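Local structure of succinyl-CoA ligase (ADP-forming) subunit alpha (Methanosaeta concilii, 6HXI) at residues D317-L320 with I324-K327; G195-V200 with P223-I228. The protein belongs to the CoA-ligase family and binds coenzyme A, its chain combining an alpha/beta part built on mixed sheets with a largely helical C-terminal part. All blocks are in the same frame, centred on the assembly; numbering follows the deposited sequence.

Interaction 1 (D317-L320 with I324-K327); sequences DMLL and IVQK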
loop_
_atom_site.group_PDB
_atom_site.type_symbol
_atom_site.label_atom_id
_atom_site.label_comp_id
_atom_site.label_asym_id
_atom_site.label_seq_id
_atom_site.Cartn_x
_atom_site.Cartn_y
_atom_site.Cartn_z
ATOM N N ASP B 317 58.863 -45.971 10.560
ATOM C CA ASP B 317 60.256 -46.140 10.127
ATOM C C ASP B 317 60.582 -47.600 9.860
ATOM O O ASP B 317 61.262 -47.892 8.882
ATOM C CB ASP B 317 61.246 -45.532 11.136
ATOM C CG ASP B 317 61.382 -44.013 11.078
ATOM O OD1 ASP B 317 60.680 -43.374 10.249
ATOM O OD2 ASP B 317 62.174 -43.457 11.872
ATOM N N MET B 318 60.070 -48.514 10.700
ATOM C CA MET B 318 60.230 -49.959 10.556
ATOM C C MET B 318 59.575 -50.437 9.247
ATOM O O MET B 318 60.161 -51.265 8.553
ATOM C CB MET B 318 59.634 -50.662 11.780
ATOM C CG MET B 318 59.517 -52.164 11.659
ATOM S SD MET B 318 58.591 -52.843 13.062
ATOM C CE MET B 318 56.914 -52.502 12.563
ATOM N N LEU B 319 58.391 -49.881 8.887
ATOM C CA LEU B 319 57.704 -50.233 7.638
ATOM C C LEU B 319 58.456 -49.694 6.422
ATOM O O LEU B 319 58.454 -50.351 5.377
ATOM C CB LEU B 319 56.249 -49.754 7.616
ATOM C CG LEU B 319 55.289 -50.287 8.684
ATOM C CD1 LEU B 319 54.031 -49.467 8.696
ATOM C CD2 LEU B 319 54.921 -51.739 8.448
ATOM N N LEU B 320 59.116 -48.510 6.574
ATOM C CA LEU B 320 59.945 -47.866 5.541
ATOM C C LEU B 320 61.192 -48.687 5.213
ATOM O O LEU B 320 61.561 -48.762 4.041
ATOM C CB LEU B 320 60.406 -46.477 5.987
ATOM C CG LEU B 320 59.685 -45.245 5.455
ATOM C CD1 LEU B 320 60.482 -44.011 5.801
ATOM C CD2 LEU B 320 59.504 -45.283 3.930
ATOM N N ILE B 324 57.646 -52.038 3.247
ATOM C CA ILE B 324 56.189 -52.238 3.336
ATOM C C ILE B 324 55.464 -50.952 2.899
ATOM O O ILE B 324 54.494 -51.007 2.142
ATOM C CB ILE B 324 55.737 -52.794 4.725
ATOM C CG1 ILE B 324 56.404 -54.165 5.018
ATOM C CG2 ILE B 324 54.214 -52.913 4.803
ATOM C CD1 ILE B 324 56.140 -54.792 6.410
ATOM N N VAL B 325 56.026 -49.801 3.311
ATOM C CA VAL B 325 55.559 -48.457 2.978
ATOM C C VAL B 325 56.634 -47.785 2.111
ATOM O O VAL B 325 57.828 -47.880 2.421
ATOM C CB VAL B 325 55.216 -47.623 4.247
ATOM C CG1 VAL B 325 54.798 -46.202 3.885
ATOM C CG2 VAL B 325 54.115 -48.290 5.057
ATOM N N GLN B 326 56.202 -47.135 1.015
ATOM C CA GLN B 326 57.081 -46.401 0.109
ATOM C C GLN B 326 56.842 -44.898 0.262
ATOM O O GLN B 326 55.709 -44.480 0.520
ATOM C CB GLN B 326 56.866 -46.839 -1.351
ATOM C CG GLN B 326 58.110 -46.668 -2.244
ATOM C CD GLN B 326 57.802 -46.412 -3.710
ATOM O OE1 GLN B 326 56.710 -46.707 -4.221
ATOM N NE2 GLN B 326 58.772 -45.858 -4.427
ATOM N N LYS B 327 57.906 -44.088 0.088
ATOM C CA LYS B 327 57.857 -42.629 0.211
ATOM C C LYS B 327 57.335 -41.923 -1.058
ATOM O O LYS B 327 58.047 -41.819 -2.057
ATOM C CB LYS B 327 59.219 -42.072 0.655
ATOM C CG LYS B 327 59.103 -40.853 1.555
ATOM C CD LYS B 327 60.297 -40.751 2.496
ATOM C CE LYS B 327 60.132 -39.656 3.522
ATOM N NZ LYS B 327 60.411 -38.311 2.949
#
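Leu319 and Val325 meet twice, through their side chains and through a backbone bond at the end of helix 308-322. From its first carbon outward, the leucine is in contact with the chain that follows the helix. Its CB lies 3.6 Å from CG2 of Val325. CG stands beside the backbone N, anti to the carbonyl carbon (chi1 -61°), and the turn about CB-CG (chi2 167°) sends the methyls to two neighbours. Leu319 CD1 carries on along the valine, 3.8 Å from Val325 CG2, while Leu319 CD2 goes to Ile324 and sits 3.9 Å from both its CG2 and its CD1. The methyl fork thus has one prong on each of two consecutive residues.

On the polar side, Leu319 O receives two N-H groups. That of Val325 N comes in at 3.2 Å and nearly straight (169°), but from well above the carbonyl plane, while Ile324 N, at 2.8 Å from the same oxygen, is strongly bent and makes a weak bond. Leu320 adds a lighter touch, its CD2 methyl 3.4 Å from Val325 O. Val325 is buried and also touches Cys171 and Asp194. The whole is the C-terminal end of a helix: the chain turns back past its last turn, N-H groups from beyond the helix serve a carbonyl of that turn, and apolar side chains from the two sides of the reversal pack on each other.

Interaction 2 (G195-V200 with P223-I228); sequences GIYEGV and PAIKMI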
loop_
_atom_site.group_PDB
_atom_site.type_symbol
_atom_site.label_atom_id
_atom_site.label_comp_id
_atom_site.label_asym_id
_atom_site.label_seq_id
_atom_site.Cartn_x
_atom_site.Cartn_y
_atom_site.Cartn_z
ATOM N N GLY B 195 50.894 -40.057 7.475
ATOM C CA GLY B 195 49.556 -39.665 7.887
ATOM C C GLY B 195 48.540 -40.782 7.858
ATOM O O GLY B 195 48.849 -41.912 7.466
ATOM N N ILE B 196 47.323 -40.466 8.280
ATOM C CA ILE B 196 46.235 -41.436 8.272
ATOM C C ILE B 196 45.728 -41.728 6.860
ATOM O O ILE B 196 45.716 -40.863 5.987
ATOM C CB ILE B 196 45.036 -41.079 9.221
ATOM C CG1 ILE B 196 44.323 -39.779 8.818
ATOM C CG2 ILE B 196 45.438 -41.049 10.687
ATOM C CD1 ILE B 196 42.886 -39.921 8.424
ATOM N N TYR B 197 45.282 -42.960 6.668
ATOM C CA TYR B 197 44.539 -43.386 5.504
ATOM C C TYR B 197 43.075 -43.089 5.938
ATOM O O TYR B 197 42.358 -42.355 5.259
ATOM C CB TYR B 197 44.725 -44.894 5.257
ATOM C CG TYR B 197 43.881 -45.408 4.115
ATOM C CD1 TYR B 197 42.569 -45.825 4.324
ATOM C CD2 TYR B 197 44.379 -45.445 2.815
ATOM C CE1 TYR B 197 41.762 -46.241 3.265
ATOM C CE2 TYR B 197 43.589 -45.879 1.751
ATOM C CZ TYR B 197 42.284 -46.287 1.984
ATOM O OH TYR B 197 41.497 -46.735 0.948
ATOM N N GLU B 198 42.678 -43.631 7.109
ATOM C CA GLU B 198 41.350 -43.501 7.695
ATOM C C GLU B 198 41.454 -43.340 9.219
ATOM O O GLU B 198 42.357 -43.901 9.846
ATOM C CB GLU B 198 40.538 -44.763 7.351
ATOM C CG GLU B 198 39.048 -44.638 7.558
ATOM C CD GLU B 198 38.271 -45.821 7.022
ATOM O OE1 GLU B 198 38.140 -46.822 7.760
ATOM O OE2 GLU B 198 37.801 -45.754 5.861
ATOM N N GLY B 199 40.514 -42.612 9.793
ATOM C CA GLY B 199 40.427 -42.394 11.234
ATOM C C GLY B 199 38.990 -42.417 11.716
ATOM O O GLY B 199 38.127 -41.836 11.061
ATOM N N VAL B 200 38.709 -43.090 12.843
ATOM C CA VAL B 200 37.338 -43.177 13.380
ATOM C C VAL B 200 37.328 -42.953 14.899
ATOM O O VAL B 200 38.179 -43.502 15.600
ATOM C CB VAL B 200 36.625 -44.534 13.011
ATOM C CG1 VAL B 200 35.280 -44.692 13.732
ATOM C CG2 VAL B 200 36.432 -44.691 11.504
ATOM N N PRO B 223 44.248 -53.463 2.078
ATOM C CA PRO B 223 45.664 -53.509 1.636
ATOM C C PRO B 223 46.404 -52.171 1.703
ATOM O O PRO B 223 47.614 -52.166 1.900
ATOM C CB PRO B 223 45.583 -54.014 0.187
ATOM C CG PRO B 223 44.185 -54.509 0.001
ATOM C CD PRO B 223 43.327 -53.759 0.963
ATOM N N ALA B 224 45.687 -51.056 1.551
ATOM C CA ALA B 224 46.231 -49.692 1.588
ATOM C C ALA B 224 46.860 -49.304 2.944
ATOM O O ALA B 224 47.819 -48.521 2.976
ATOM C CB ALA B 224 45.144 -48.708 1.221
ATOM N N ILE B 225 46.307 -49.873 4.049
ATOM C CA ILE B 225 46.727 -49.688 5.442
ATOM C C ILE B 225 47.815 -50.720 5.797
ATOM O O ILE B 225 47.599 -51.929 5.646
ATOM C CB ILE B 225 45.497 -49.758 6.402
ATOM C CG1 ILE B 225 44.590 -48.518 6.220
ATOM C CG2 ILE B 225 45.920 -49.937 7.887
ATOM C CD1 ILE B 225 43.129 -48.667 6.652
ATOM N N LYS B 226 48.972 -50.227 6.284
ATOM C CA LYS B 226 50.120 -51.043 6.704
ATOM C C LYS B 226 50.373 -50.872 8.222
ATOM O O LYS B 226 51.162 -51.605 8.811
ATOM C CB LYS B 226 51.389 -50.622 5.924
ATOM C CG LYS B 226 51.182 -50.272 4.450
ATOM C CD LYS B 226 50.934 -51.484 3.565
ATOM C CE LYS B 226 50.817 -51.098 2.116
ATOM N NZ LYS B 226 50.367 -52.245 1.298
ATOM N N MET B 227 49.696 -49.904 8.848
ATOM C CA MET B 227 49.907 -49.561 10.249
ATOM C C MET B 227 48.581 -49.277 10.953
ATOM O O MET B 227 47.739 -48.563 10.397
ATOM C CB MET B 227 50.751 -48.287 10.241
ATOM C CG MET B 227 51.736 -48.187 11.324
ATOM S SD MET B 227 52.575 -46.606 11.110
ATOM C CE MET B 227 52.478 -46.021 12.736
ATOM N N ILE B 228 48.392 -49.810 12.182
ATOM C CA ILE B 228 47.176 -49.544 12.976
ATOM C C ILE B 228 47.551 -48.768 14.254
ATOM O O ILE B 228 48.587 -49.022 14.853
ATOM C CB ILE B 228 46.275 -50.792 13.245
ATOM C CG1 ILE B 228 46.085 -51.655 11.958
ATOM C CG2 ILE B 228 44.905 -50.371 13.832
ATOM C CD1 ILE B 228 45.526 -53.086 12.164
#
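Lys226 NZ donates a 2.8 Å hydrogen bond to Pro223 O, spanning the two residues between them, Ala224 and Ile225, which are the ones that meet Tyr197. The ammonium group arrives somewhat tilted from the carbonyl plane, at a C=O...N angle of 158°. To get there the lysine bends back at its first two torsions and then runs extended.

Across the contact the meeting is wholly apolar. Tyr197 has CG anti to its own N (chi1 175°), which carries the ring out over the 223-228 segment. Ala224 and Ile225 approach that ring obliquely and from the same side of its plane, but at different parts of it. The alanine methyl is centred on CE2, with CD2 and CZ next nearest, and Ala224 CB is only 3.3 Å from Tyr197 CE2, a tight fit. The isoleucine reaches the base of the ring: its CG1 is 3.8 Å from Tyr197 CB, and its CD1 methyl is 3.7 Å from Tyr197 CD1. The Ile225 side chain crosses that of the tyrosine at about a right angle.

The next residue, Glu198, turns its carboxylate to other partners, OE1 in a salt bridge with Arg218 and OE2 in a hydrogen bond with Thr145. Strands 196-201 and 227-233 are parallel and belong to one sheet, with strand 172-176 between them, and helix 212-221 makes the beta-alpha-beta crossover from one to the other. Tyr197 packs against the returning chain after that helix, just before it enters strand 227-233, while Tyr219 of the helix touches both Glu198 and Ile225.

How the interactions relate
From the N terminus the chain first meets interaction 2, in which 223-228 returns to 195-200 and closes the crossover loop that contains helix 212-221. Interaction 1 comes later and closes a much shorter loop, the turn out of helix 308-322. The two follow in series, neither nested nor crossed, yet their centres are about 13 Å apart and they touch through Lys226 and Met227. Leu319 CD1 rests 3.6 Å from Lys226 O, and Val325 CG2 is equally near Lys226 CG. Helix 308-322, which also covers Met227, is thereby joined with the loop after it to the start of strand 227-233 in the parallel part of the sheet.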